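Local structure of VP1 (Merkel cell polyomavirus, 4FMH) at residues P59-K64 with Q152-P156; Y112-K116 with L262-S266; N29-V34 with Y46-Y50; I166-R172 with D182-A187. The protein forms the pentameric units of the polyomavirus capsid as its major coat protein and binds sialylated glycans through surface loops of its jelly-roll domain. All coordinates share one frame; numbering follows the deposited sequence. Where two conformers were deposited one is given.

Contact 1 (P59-K64 with Q152-P156); sequences PDQPIK and QTQYP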
# COMPACT_ATOMS: atom_id res chain seq x y z
N PRO B 59 -3.54 -38.96 -8.29
CA PRO B 59 -2.97 -37.64 -8.57
C PRO B 59 -3.98 -36.64 -9.12
O PRO B 59 -5.08 -37.04 -9.52
CB PRO B 59 -1.91 -37.94 -9.63
CG PRO B 59 -2.51 -39.09 -10.41
CD PRO B 59 -3.45 -39.84 -9.48
N ASP B 60 -3.61 -35.37 -9.13
CA ASP B 60 -4.40 -34.34 -9.80
C ASP B 60 -4.36 -34.61 -11.31
O ASP B 60 -3.30 -34.87 -11.88
CB ASP B 60 -3.82 -32.95 -9.49
CG ASP B 60 -4.70 -31.81 -9.97
OD1 ASP B 60 -5.93 -32.02 -10.16
OD2 ASP B 60 -4.17 -30.70 -10.16
N GLN B 61 -5.53 -34.56 -11.94
CA GLN B 61 -5.64 -34.72 -13.39
C GLN B 61 -6.50 -33.59 -13.94
O GLN B 61 -7.64 -33.80 -14.33
CB GLN B 61 -6.22 -36.10 -13.74
CG GLN B 61 -5.29 -37.28 -13.39
CD GLN B 61 -6.00 -38.63 -13.39
OE1 GLN B 61 -7.14 -38.75 -12.93
NE2 GLN B 61 -5.32 -39.66 -13.89
N PRO B 62 -5.95 -32.36 -13.95
CA PRO B 62 -6.75 -31.18 -14.29
C PRO B 62 -7.18 -31.17 -15.76
O PRO B 62 -6.42 -31.64 -16.62
CB PRO B 62 -5.79 -30.01 -14.01
CG PRO B 62 -4.43 -30.59 -14.12
CD PRO B 62 -4.54 -32.02 -13.68
N ILE B 63 -8.38 -30.68 -16.03
CA ILE B 63 -8.87 -30.55 -17.41
C ILE B 63 -8.40 -29.21 -18.03
O ILE B 63 -8.11 -28.25 -17.30
CB ILE B 63 -10.41 -30.65 -17.48
CG1 ILE B 63 -11.06 -29.55 -16.62
CG2 ILE B 63 -10.87 -32.06 -17.07
CD1 ILE B 63 -12.59 -29.49 -16.69
N LYS B 64 -8.35 -29.17 -19.36
CA LYS B 64 -7.93 -27.97 -20.10
C LYS B 64 -8.67 -26.72 -19.64
O LYS B 64 -8.09 -25.63 -19.57
CB LYS B 64 -8.21 -28.12 -21.60
CG LYS B 64 -7.37 -29.13 -22.34
CD LYS B 64 -7.65 -29.04 -23.84
CE LYS B 64 -9.15 -29.18 -24.15
NZ LYS B 64 -9.55 -28.34 -25.31
N GLN B 152 3.75 -34.17 -9.48
CA GLN B 152 2.93 -35.35 -9.74
C GLN B 152 1.63 -35.05 -10.50
O GLN B 152 0.92 -35.97 -10.89
CB GLN B 152 2.64 -36.12 -8.45
CG GLN B 152 3.87 -36.76 -7.84
CD GLN B 152 3.58 -37.60 -6.60
OE1 GLN B 152 2.54 -37.46 -5.96
NE2 GLN B 152 4.50 -38.48 -6.26
N THR B 153 1.35 -33.76 -10.71
CA THR B 153 0.19 -33.34 -11.49
C THR B 153 0.26 -33.93 -12.91
O THR B 153 1.31 -33.89 -13.57
CB THR B 153 0.09 -31.79 -11.59
OG1 THR B 153 0.19 -31.21 -10.27
CG2 THR B 153 -1.22 -31.37 -12.23
N GLN B 154 -0.86 -34.50 -13.36
CA GLN B 154 -0.93 -35.12 -14.68
C GLN B 154 -1.72 -34.22 -15.61
O GLN B 154 -2.95 -34.29 -15.66
CB GLN B 154 -1.56 -36.52 -14.60
CG GLN B 154 -0.86 -37.44 -13.61
CD GLN B 154 -1.25 -38.91 -13.77
OE1 GLN B 154 -2.31 -39.24 -14.31
NE2 GLN B 154 -0.39 -39.79 -13.28
N TYR B 155 -1.00 -33.35 -16.31
CA TYR B 155 -1.63 -32.41 -17.23
C TYR B 155 -2.10 -33.16 -18.48
O TYR B 155 -1.52 -34.19 -18.83
CB TYR B 155 -0.67 -31.27 -17.59
CG TYR B 155 -0.37 -30.37 -16.40
CD1 TYR B 155 -1.26 -29.38 -16.02
CD2 TYR B 155 0.80 -30.54 -15.66
CE1 TYR B 155 -1.00 -28.55 -14.91
CE2 TYR B 155 1.08 -29.71 -14.56
CZ TYR B 155 0.17 -28.73 -14.19
OH TYR B 155 0.44 -27.93 -13.10
N PRO B 156 -3.18 -32.68 -19.13
CA PRO B 156 -3.64 -33.37 -20.34
C PRO B 156 -2.53 -33.39 -21.38
O PRO B 156 -1.82 -32.39 -21.55
CB PRO B 156 -4.81 -32.50 -20.82
CG PRO B 156 -5.22 -31.70 -19.62
CD PRO B 156 -3.97 -31.47 -18.85
O HOH W 1 -1.92 -30.03 -8.96
O HOH W 2 -5.21 -34.31 -16.94
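Q61 and Q154 lie side by side with their tips pointing the same way, and Q61 NE2 donates to Q154 OE1 over 3.1 Å. The acceptor lies close to the plane of the Q61 amide, but the two amide planes are turned 52° apart, and the donor stands tilted from the carbonyl plane of Q154. P59 follows a cis peptide bond, and P59 CG lies 3.6 Å from Q154 CD. Polar, flexible glutamines suit this exposed flank. Between the backbones Q154 N gives a nearly straight bond to D60 O, 2.9 Å long. This pairing ties together two long loops of the jelly roll, one following strand 11-28 and the other following strand 142-146. On the buried flank T153, with CG2 anti to the backbone N, presents that methyl to P62 CD at 3.7 Å; its OG1 is hydrogen-bonded to D150 O and to a water shared with D60 OD2. D60 OD2 is also hydrogen-bonded to ND1 of H111 of the second subunit. P62 CG approaches Y155 CD1 obliquely at 3.9 Å, while the Y155 hydroxyl reaches E198. A second water donates to both P62 O and Q154 O.

Contact 2 (Y112-K116 with L262-S266); sequences YWDMK and LFKTS. With SIA (N-acetyl-alpha-neuraminic acid), chain U.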
# COMPACT_ATOMS: atom_id res chain seq x y z
N TYR B 112 -24.82 -11.36 -10.33
CA TYR B 112 -24.81 -12.53 -11.20
C TYR B 112 -25.86 -13.50 -10.66
O TYR B 112 -25.94 -13.71 -9.45
CB TYR B 112 -23.41 -13.17 -11.24
CG TYR B 112 -23.40 -14.56 -11.83
CD1 TYR B 112 -23.80 -14.78 -13.15
CD2 TYR B 112 -23.00 -15.65 -11.07
CE1 TYR B 112 -23.81 -16.07 -13.69
CE2 TYR B 112 -22.99 -16.93 -11.60
CZ TYR B 112 -23.40 -17.13 -12.91
OH TYR B 112 -23.40 -18.40 -13.45
N TRP B 113 -26.69 -14.07 -11.53
CA TRP B 113 -27.88 -14.79 -11.06
C TRP B 113 -27.56 -15.91 -10.09
O TRP B 113 -28.34 -16.17 -9.16
CB TRP B 113 -28.77 -15.27 -12.23
CG TRP B 113 -28.22 -16.42 -13.03
CD1 TRP B 113 -27.53 -16.34 -14.20
CD2 TRP B 113 -28.33 -17.82 -12.72
NE1 TRP B 113 -27.20 -17.60 -14.65
CE2 TRP B 113 -27.68 -18.53 -13.76
CE3 TRP B 113 -28.92 -18.55 -11.67
CZ2 TRP B 113 -27.59 -19.93 -13.78
CZ3 TRP B 113 -28.83 -19.95 -11.69
CH2 TRP B 113 -28.17 -20.62 -12.75
N ASP B 114 -26.41 -16.56 -10.29
CA ASP B 114 -26.00 -17.69 -9.47
C ASP B 114 -24.82 -17.34 -8.55
O ASP B 114 -24.01 -18.20 -8.22
CB ASP B 114 -25.63 -18.89 -10.35
CG ASP B 114 -25.69 -20.22 -9.62
OD1 ASP B 114 -26.43 -20.33 -8.62
OD2 ASP B 114 -24.99 -21.16 -10.04
N MET B 115 -24.75 -16.08 -8.14
CA MET B 115 -23.65 -15.61 -7.30
C MET B 115 -23.88 -15.99 -5.84
O MET B 115 -24.98 -15.79 -5.32
CB MET B 115 -23.53 -14.09 -7.39
CG MET B 115 -22.10 -13.58 -7.46
SD MET B 115 -22.05 -11.85 -7.97
CE MET B 115 -20.44 -11.76 -8.77
N LYS B 116 -22.86 -16.55 -5.20
CA LYS B 116 -22.90 -16.77 -3.75
C LYS B 116 -23.03 -15.42 -3.05
O LYS B 116 -22.35 -14.45 -3.41
CB LYS B 116 -21.65 -17.50 -3.28
CG LYS B 116 -21.61 -17.81 -1.78
CD LYS B 116 -20.47 -18.76 -1.43
CE LYS B 116 -20.38 -19.00 0.08
NZ LYS B 116 -21.59 -19.69 0.64
N LEU B 262 -15.19 -16.06 -9.64
CA LEU B 262 -16.64 -15.97 -9.61
C LEU B 262 -17.11 -16.99 -8.57
O LEU B 262 -16.85 -18.19 -8.71
CB LEU B 262 -17.24 -16.28 -10.97
CG LEU B 262 -18.77 -16.17 -11.11
CD1 LEU B 262 -19.27 -14.73 -10.94
CD2 LEU B 262 -19.24 -16.75 -12.44
N PHE B 263 -17.76 -16.50 -7.53
CA PHE B 263 -18.26 -17.34 -6.45
C PHE B 263 -19.70 -17.74 -6.73
O PHE B 263 -20.59 -16.89 -6.74
CB PHE B 263 -18.20 -16.57 -5.12
CG PHE B 263 -16.80 -16.41 -4.58
CD1 PHE B 263 -15.99 -15.38 -5.02
CD2 PHE B 263 -16.31 -17.29 -3.63
CE1 PHE B 263 -14.69 -15.22 -4.52
CE2 PHE B 263 -15.01 -17.15 -3.12
CZ PHE B 263 -14.20 -16.11 -3.57
N LYS B 264 -19.91 -19.03 -6.95
CA LYS B 264 -21.23 -19.55 -7.30
C LYS B 264 -21.98 -20.03 -6.06
O LYS B 264 -21.37 -20.47 -5.09
CB LYS B 264 -21.09 -20.68 -8.32
CG LYS B 264 -20.32 -20.29 -9.58
CD LYS B 264 -20.10 -21.48 -10.49
CE LYS B 264 -19.41 -21.05 -11.78
NZ LYS B 264 -19.00 -22.22 -12.61
N THR B 265 -23.31 -19.93 -6.10
CA THR B 265 -24.20 -20.28 -4.98
C THR B 265 -23.82 -21.58 -4.26
O THR B 265 -23.80 -21.63 -3.03
CB THR B 265 -25.68 -20.35 -5.44
OG1 THR B 265 -26.01 -19.17 -6.18
CG2 THR B 265 -26.64 -20.48 -4.24
N SER B 266 -23.53 -22.63 -5.03
CA SER B 266 -23.25 -23.96 -4.50
C SER B 266 -21.95 -24.04 -3.69
O SER B 266 -21.74 -24.99 -2.93
CB SER B 266 -23.15 -24.95 -5.65
OG SER B 266 -22.09 -24.54 -6.50
C1 SIA U . -22.91 -25.83 -9.56
C2 SIA U . -23.66 -25.76 -10.89
C3 SIA U . -23.37 -24.41 -11.57
C4 SIA U . -21.98 -24.31 -12.21
C5 SIA U . -21.68 -25.51 -13.10
C6 SIA U . -21.97 -26.84 -12.38
C7 SIA U . -21.83 -28.01 -13.37
C8 SIA U . -21.69 -29.39 -12.70
C9 SIA U . -22.99 -29.94 -12.13
C10 SIA U . -19.97 -25.31 -14.85
C11 SIA U . -18.50 -25.22 -15.13
N5 SIA U . -20.31 -25.42 -13.56
O1A SIA U . -22.71 -24.77 -8.91
O1B SIA U . -22.52 -26.94 -9.12
O4 SIA U . -21.87 -23.11 -13.00
O6 SIA U . -23.28 -26.84 -11.78
O7 SIA U . -22.93 -28.00 -14.29
O8 SIA U . -21.18 -30.35 -13.65
O9 SIA U . -23.00 -29.69 -10.73
O10 SIA U . -20.79 -25.29 -15.75
O HOH W 3 -24.38 -22.74 -8.05
O HOH W 4 -27.28 -17.10 -5.10
O HOH W 5 -21.84 -22.09 -0.77
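The sialic acid site on the surface loops of VP1 is built partly here, where D114 and T265 lock the loop 112-116 onto the end of strand 250-263. T265 OG1 donates to D114 OD1 across 2.7 Å, reaching it from above the carboxylate plane, while T265 N bonds to D114 O at 2.8 Å. A type I turn from Y112 to M115 brings that aspartate round, and its CG lies anti to the backbone N (chi1 -159°), which swings the carboxylate toward T265. Two residues on, K116 N gives its hydrogen to F263 O, and M115 with K264 forms a single beta bridge. Under the turn the contact is apolar: L262 CD2 sits over one face of the Y112 ring, 4.3 Å from its centroid. Branched leucine suits this place because both methyls meet Y112, and L262 CD1 also reaches M115 CE at 3.9 Å.

The ends of K264 and S266 face the sugar. The extended chain of K264 carries NZ to SIA O4 at 3.0 Å, and NZ also forms a salt bridge with D51, the lysine making a cation-pi contact with W45 as well. S266 OG lies against SIA O1A at a distance too short to be taken at face value. D114 OD2 acts at one remove, through a water that donates to it and to SIA O1A and accepts from S266 N. K268 and D51 add further bonds to the sialic acid. Such a site, with a lysine on the sugar hydroxyl and a bound water on its carboxylate, is the receptor-binding arrangement of this polyomavirus coat protein.

Contact 3 (N29-V34 with Y46-Y50); sequences NPRMGV and YTYTY. With SIA (N-acetyl-alpha-neuraminic acid), chain U.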
# COMPACT_ATOMS: atom_id res chain seq x y z
N ASN B 29 -7.79 -11.02 -26.11
CA ASN B 29 -8.80 -11.58 -25.21
C ASN B 29 -8.22 -12.67 -24.33
O ASN B 29 -7.27 -13.36 -24.73
CB ASN B 29 -10.00 -12.10 -25.99
CG ASN B 29 -11.01 -11.01 -26.28
OD1 ASN B 29 -11.40 -10.25 -25.39
ND2 ASN B 29 -11.43 -10.93 -27.54
N PRO B 30 -8.77 -12.84 -23.11
CA PRO B 30 -8.17 -13.76 -22.14
C PRO B 30 -8.40 -15.23 -22.51
O PRO B 30 -9.41 -15.57 -23.15
CB PRO B 30 -8.89 -13.41 -20.83
CG PRO B 30 -10.20 -12.89 -21.26
CD PRO B 30 -9.95 -12.15 -22.56
N ARG B 31 -7.44 -16.08 -22.14
CA ARG B 31 -7.52 -17.51 -22.42
C ARG B 31 -7.50 -18.30 -21.10
O ARG B 31 -6.51 -18.95 -20.74
CB ARG B 31 -6.38 -17.94 -23.36
CG ARG B 31 -6.33 -17.19 -24.71
CD ARG B 31 -7.63 -17.31 -25.50
NE ARG B 31 -7.59 -16.59 -26.78
CZ ARG B 31 -8.61 -15.89 -27.28
NH1 ARG B 31 -9.76 -15.79 -26.61
NH2 ARG B 31 -8.48 -15.27 -28.45
N MET B 32 -8.63 -18.24 -20.40
CA MET B 32 -8.79 -18.78 -19.06
C MET B 32 -9.06 -20.28 -19.00
O MET B 32 -8.96 -20.89 -17.93
CB MET B 32 -9.91 -18.03 -18.34
CG MET B 32 -9.62 -16.55 -18.10
SD MET B 32 -8.26 -16.25 -16.94
CE MET B 32 -6.91 -15.84 -18.04
N GLY B 33 -9.41 -20.88 -20.14
CA GLY B 33 -9.69 -22.31 -20.19
C GLY B 33 -10.81 -22.58 -21.17
O GLY B 33 -10.69 -23.46 -22.02
N VAL B 34 -11.92 -21.85 -21.04
CA VAL B 34 -12.90 -21.76 -22.11
C VAL B 34 -12.44 -20.61 -23.01
O VAL B 34 -12.66 -19.43 -22.72
CB VAL B 34 -14.34 -21.52 -21.59
CG1 VAL B 34 -15.33 -21.49 -22.75
CG2 VAL B 34 -14.72 -22.60 -20.59
N TYR B 46 -16.89 -18.50 -21.64
CA TYR B 46 -15.79 -17.75 -22.25
C TYR B 46 -15.30 -16.66 -21.30
O TYR B 46 -16.09 -15.87 -20.79
CB TYR B 46 -16.27 -17.14 -23.57
CG TYR B 46 -15.30 -16.23 -24.27
CD1 TYR B 46 -14.04 -16.69 -24.67
CD2 TYR B 46 -15.67 -14.92 -24.58
CE1 TYR B 46 -13.16 -15.85 -25.34
CE2 TYR B 46 -14.79 -14.08 -25.25
CZ TYR B 46 -13.54 -14.54 -25.63
OH TYR B 46 -12.69 -13.70 -26.29
N THR B 47 -13.98 -16.63 -21.11
CA THR B 47 -13.25 -15.75 -20.16
C THR B 47 -13.25 -16.26 -18.72
O THR B 47 -12.80 -15.56 -17.80
CB THR B 47 -13.64 -14.22 -20.24
OG1 THR B 47 -14.87 -13.98 -19.53
CG2 THR B 47 -13.76 -13.73 -21.68
N TYR B 48 -13.71 -17.50 -18.53
CA TYR B 48 -13.69 -18.17 -17.24
C TYR B 48 -13.04 -19.56 -17.35
O TYR B 48 -12.83 -20.09 -18.46
CB TYR B 48 -15.11 -18.34 -16.67
CG TYR B 48 -15.86 -17.06 -16.41
CD1 TYR B 48 -15.87 -16.48 -15.14
CD2 TYR B 48 -16.60 -16.44 -17.43
CE1 TYR B 48 -16.57 -15.30 -14.89
CE2 TYR B 48 -17.31 -15.27 -17.19
CZ TYR B 48 -17.28 -14.71 -15.92
OH TYR B 48 -17.97 -13.55 -15.67
N THR B 49 -12.74 -20.14 -16.19
CA THR B 49 -12.41 -21.55 -16.09
C THR B 49 -13.72 -22.30 -15.83
O THR B 49 -14.79 -21.68 -15.75
CB THR B 49 -11.45 -21.84 -14.90
OG1 THR B 49 -12.09 -21.47 -13.67
CG2 THR B 49 -10.14 -21.08 -15.05
N TYR B 50 -13.64 -23.62 -15.72
CA TYR B 50 -14.71 -24.38 -15.08
C TYR B 50 -14.51 -24.31 -13.57
O TYR B 50 -13.79 -23.44 -13.07
CB TYR B 50 -14.76 -25.84 -15.59
CG TYR B 50 -15.38 -26.02 -16.96
CD1 TYR B 50 -15.90 -24.94 -17.68
CD2 TYR B 50 -15.49 -27.30 -17.52
CE1 TYR B 50 -16.49 -25.12 -18.93
CE2 TYR B 50 -16.08 -27.49 -18.77
CZ TYR B 50 -16.57 -26.39 -19.47
OH TYR B 50 -17.15 -26.58 -20.70
C1 SIA U . -22.91 -25.83 -9.56
C2 SIA U . -23.66 -25.76 -10.89
C3 SIA U . -23.37 -24.41 -11.57
C4 SIA U . -21.98 -24.31 -12.21
C5 SIA U . -21.68 -25.51 -13.10
C6 SIA U . -21.97 -26.84 -12.38
C7 SIA U . -21.83 -28.01 -13.37
C8 SIA U . -21.69 -29.39 -12.70
C9 SIA U . -22.99 -29.94 -12.13
C10 SIA U . -19.97 -25.31 -14.85
C11 SIA U . -18.50 -25.22 -15.13
N5 SIA U . -20.31 -25.42 -13.56
O1A SIA U . -22.71 -24.77 -8.91
O1B SIA U . -22.52 -26.94 -9.12
O4 SIA U . -21.87 -23.11 -13.00
O6 SIA U . -23.28 -26.84 -11.78
O7 SIA U . -22.93 -28.00 -14.29
O8 SIA U . -21.18 -30.35 -13.65
O9 SIA U . -23.00 -29.69 -10.73
O10 SIA U . -20.79 -25.29 -15.75
O HOH W 6 -11.01 -17.37 -21.87
O HOH W 7 -11.59 -14.35 -28.64
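V34 packs tightly between Y46 and Y50: its CG2 lies 3.5 Å from Y50 CE1, the two side chains crossing at about a right angle, and its CG1, anti to the backbone N (chi1 -178°), lies against the backbone of Y46. A branched, compact valine can fill both directions at once. Its backbone is held too, since V34 N donates almost straight to Y48 O over 3.3 Å. A water that takes a hydrogen from M32 N donates to P30 O and V34 O, supplementing the weak direct bond from T47 N to V34 O. Nearby, M32 CG rests 3.3 Å from T47 O, and P30 CG meets T47 CG2. At G33, where phi is 144°, a CB would collide with the carbonyl oxygen of M32, and glycine avoids this. Both segments belong to the loop that leaves strand 11-28 of the jelly roll, and Y50 carries the fold into the glycan pocket, its CD1 3.7 Å from the acetyl methyl SIA C11.

The end formed by R31 and Y46 is water-lined instead. R31 NH1 stands at the edge of the Y46 ring, in its plane, 3.6 Å from Y46 CE1, while a water joins NH1 to Y46 OH. The R31 NE end is anchored by a salt bridge to D192, and the N29 amide oxygen accepts from L181 N of the third subunit.

Contact 4 (I166-R172 with D182-A187); sequences IETVLGR and DPQAKA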
# COMPACT_ATOMS: atom_id res chain seq x y z
N ILE B 166 5.57 -29.12 -19.06
CA ILE B 166 6.95 -29.55 -18.88
C ILE B 166 7.21 -30.94 -19.48
O ILE B 166 8.23 -31.15 -20.15
CB ILE B 166 7.41 -29.48 -17.39
CG1 ILE B 166 7.36 -28.02 -16.89
CG2 ILE B 166 8.82 -30.05 -17.22
CD1 ILE B 166 7.84 -27.82 -15.44
N GLU B 167 6.30 -31.87 -19.25
CA GLU B 167 6.42 -33.21 -19.84
C GLU B 167 6.54 -33.13 -21.38
O GLU B 167 7.30 -33.90 -21.98
CB GLU B 167 5.24 -34.11 -19.42
CG GLU B 167 5.37 -35.56 -19.90
CD GLU B 167 4.41 -36.53 -19.21
OE1 GLU B 167 3.73 -36.14 -18.23
OE2 GLU B 167 4.34 -37.70 -19.65
N THR B 168 5.81 -32.20 -21.99
CA THR B 168 5.89 -31.97 -23.43
C THR B 168 7.31 -31.63 -23.89
O THR B 168 7.79 -32.20 -24.86
CB THR B 168 4.94 -30.83 -23.89
OG1 THR B 168 3.67 -30.97 -23.24
CG2 THR B 168 4.75 -30.86 -25.41
N VAL B 169 7.98 -30.71 -23.19
CA VAL B 169 9.31 -30.27 -23.61
C VAL B 169 10.41 -31.27 -23.24
O VAL B 169 11.39 -31.40 -23.96
CB VAL B 169 9.66 -28.83 -23.10
CG1 VAL B 169 8.57 -27.84 -23.48
CG2 VAL B 169 9.90 -28.81 -21.60
N LEU B 170 10.23 -31.97 -22.12
CA LEU B 170 11.22 -32.96 -21.67
C LEU B 170 11.13 -34.29 -22.42
O LEU B 170 12.12 -35.04 -22.48
CB LEU B 170 11.10 -33.20 -20.16
CG LEU B 170 11.42 -32.09 -19.15
CD1 LEU B 170 11.32 -32.65 -17.73
CD2 LEU B 170 12.80 -31.48 -19.40
N GLY B 171 9.96 -34.60 -22.96
CA GLY B 171 9.72 -35.89 -23.62
C GLY B 171 9.63 -37.04 -22.62
O GLY B 171 9.75 -38.21 -23.00
N ARG B 172 9.42 -36.68 -21.36
CA ARG B 172 9.36 -37.64 -20.25
C ARG B 172 8.61 -37.00 -19.08
O ARG B 172 8.49 -35.78 -19.02
CB ARG B 172 10.77 -38.07 -19.83
CG ARG B 172 11.66 -36.92 -19.34
CD ARG B 172 13.14 -37.29 -19.29
NE ARG B 172 13.93 -36.18 -18.77
CZ ARG B 172 14.61 -35.32 -19.52
NH1 ARG B 172 14.63 -35.44 -20.84
NH2 ARG B 172 15.29 -34.33 -18.95
N ASP B 182 14.44 -26.20 -12.85
CA ASP B 182 15.13 -27.18 -13.69
C ASP B 182 15.48 -26.49 -15.02
O ASP B 182 14.58 -26.10 -15.76
CB ASP B 182 14.25 -28.41 -13.92
CG ASP B 182 14.81 -29.40 -14.97
OD1 ASP B 182 15.99 -29.31 -15.36
OD2 ASP B 182 14.03 -30.28 -15.40
N PRO B 183 16.77 -26.32 -15.31
CA PRO B 183 17.21 -25.61 -16.52
C PRO B 183 16.72 -26.26 -17.83
O PRO B 183 16.68 -25.60 -18.86
CB PRO B 183 18.74 -25.67 -16.44
CG PRO B 183 19.03 -25.93 -15.02
CD PRO B 183 17.92 -26.78 -14.51
N GLN B 184 16.37 -27.54 -17.79
CA GLN B 184 15.86 -28.21 -18.98
C GLN B 184 14.39 -27.89 -19.26
O GLN B 184 13.92 -28.06 -20.38
CB GLN B 184 16.06 -29.72 -18.88
CG GLN B 184 17.51 -30.15 -18.83
CD GLN B 184 17.66 -31.65 -18.70
OE1 GLN B 184 17.45 -32.40 -19.66
NE2 GLN B 184 18.02 -32.10 -17.50
N ALA B 185 13.67 -27.42 -18.24
CA ALA B 185 12.25 -27.09 -18.38
C ALA B 185 12.05 -25.70 -18.97
O ALA B 185 11.67 -24.76 -18.26
CB ALA B 185 11.52 -27.22 -17.03
N LYS B 186 12.34 -25.57 -20.26
CA LYS B 186 12.24 -24.28 -20.94
C LYS B 186 11.38 -24.38 -22.20
O LYS B 186 11.26 -25.45 -22.80
CB LYS B 186 13.64 -23.73 -21.27
CG LYS B 186 14.44 -23.33 -20.02
CD LYS B 186 15.70 -22.57 -20.38
CE LYS B 186 16.61 -22.40 -19.18
NZ LYS B 186 16.04 -21.49 -18.17
N ALA B 187 10.77 -23.26 -22.58
CA ALA B 187 9.93 -23.20 -23.77
C ALA B 187 9.86 -21.77 -24.27
O ALA B 187 10.32 -20.84 -23.61
CB ALA B 187 8.52 -23.71 -23.45
O HOH W 8 14.72 -32.62 -16.08
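L170 and V169 rest on the backbone and side chains of 182-187, where the short helix 166-170 packs against a type I turn leading into strand 186-189, the outermost strand, within the chain, of a three-stranded antiparallel sheet. Q184 can be followed outward from the turn. Its CB touches L170 CD2 at 3.7 Å, the two side chains crossing at about a right angle. With CG anti to the carbonyl carbon (chi1 -64°), the chain then extends past the leucine, bringing CD to 3.6 Å from R172 NH2. A long amide suits this exposed position, its CB lying on leucine and its tip meeting a cation. The turn is fixed by D182, whose OD1 accepts from Q184 N at 3.0 Å in an Asx turn. Deeper in, I166 CG2 meets A185 CB at 3.9 Å, and V169 CG1 approaches A187 CB at 4.1 Å; small alanines let the helix come close to the turn and strand. W200 of strand 200-202 packs on both V169 and A187. The helix ends at G171, whose positive phi suits glycine. R172 has two conformers; in the one described, and so with some doubt, a guanidinium face lies over L170 CB and NH2 donates to Q184 OE1 over 3.0 Å, from above the amide's carbonyl plane.

Overall arrangement
Contacts 2 and 3 share the sialic acid and lie 17 Å apart between centres. They touch through L262 CD2 and Y48 CE1, 3.9 Å apart, so the two pack directly together. Contact 3 also touches contact 1, I63 CD1 lying 3.7 Å from Y50 CD2, which places the 59-64 loop beside the pocket tyrosine. Contact 4 stands apart: its nearest atoms are about 6 Å from contact 1 but about 26 Å from contact 2, although along the chain it is nested within the loop that contact 2 closes. Contacts 1 and 2 both meet the second subunit, whereas contacts 2 and 3 both meet the third.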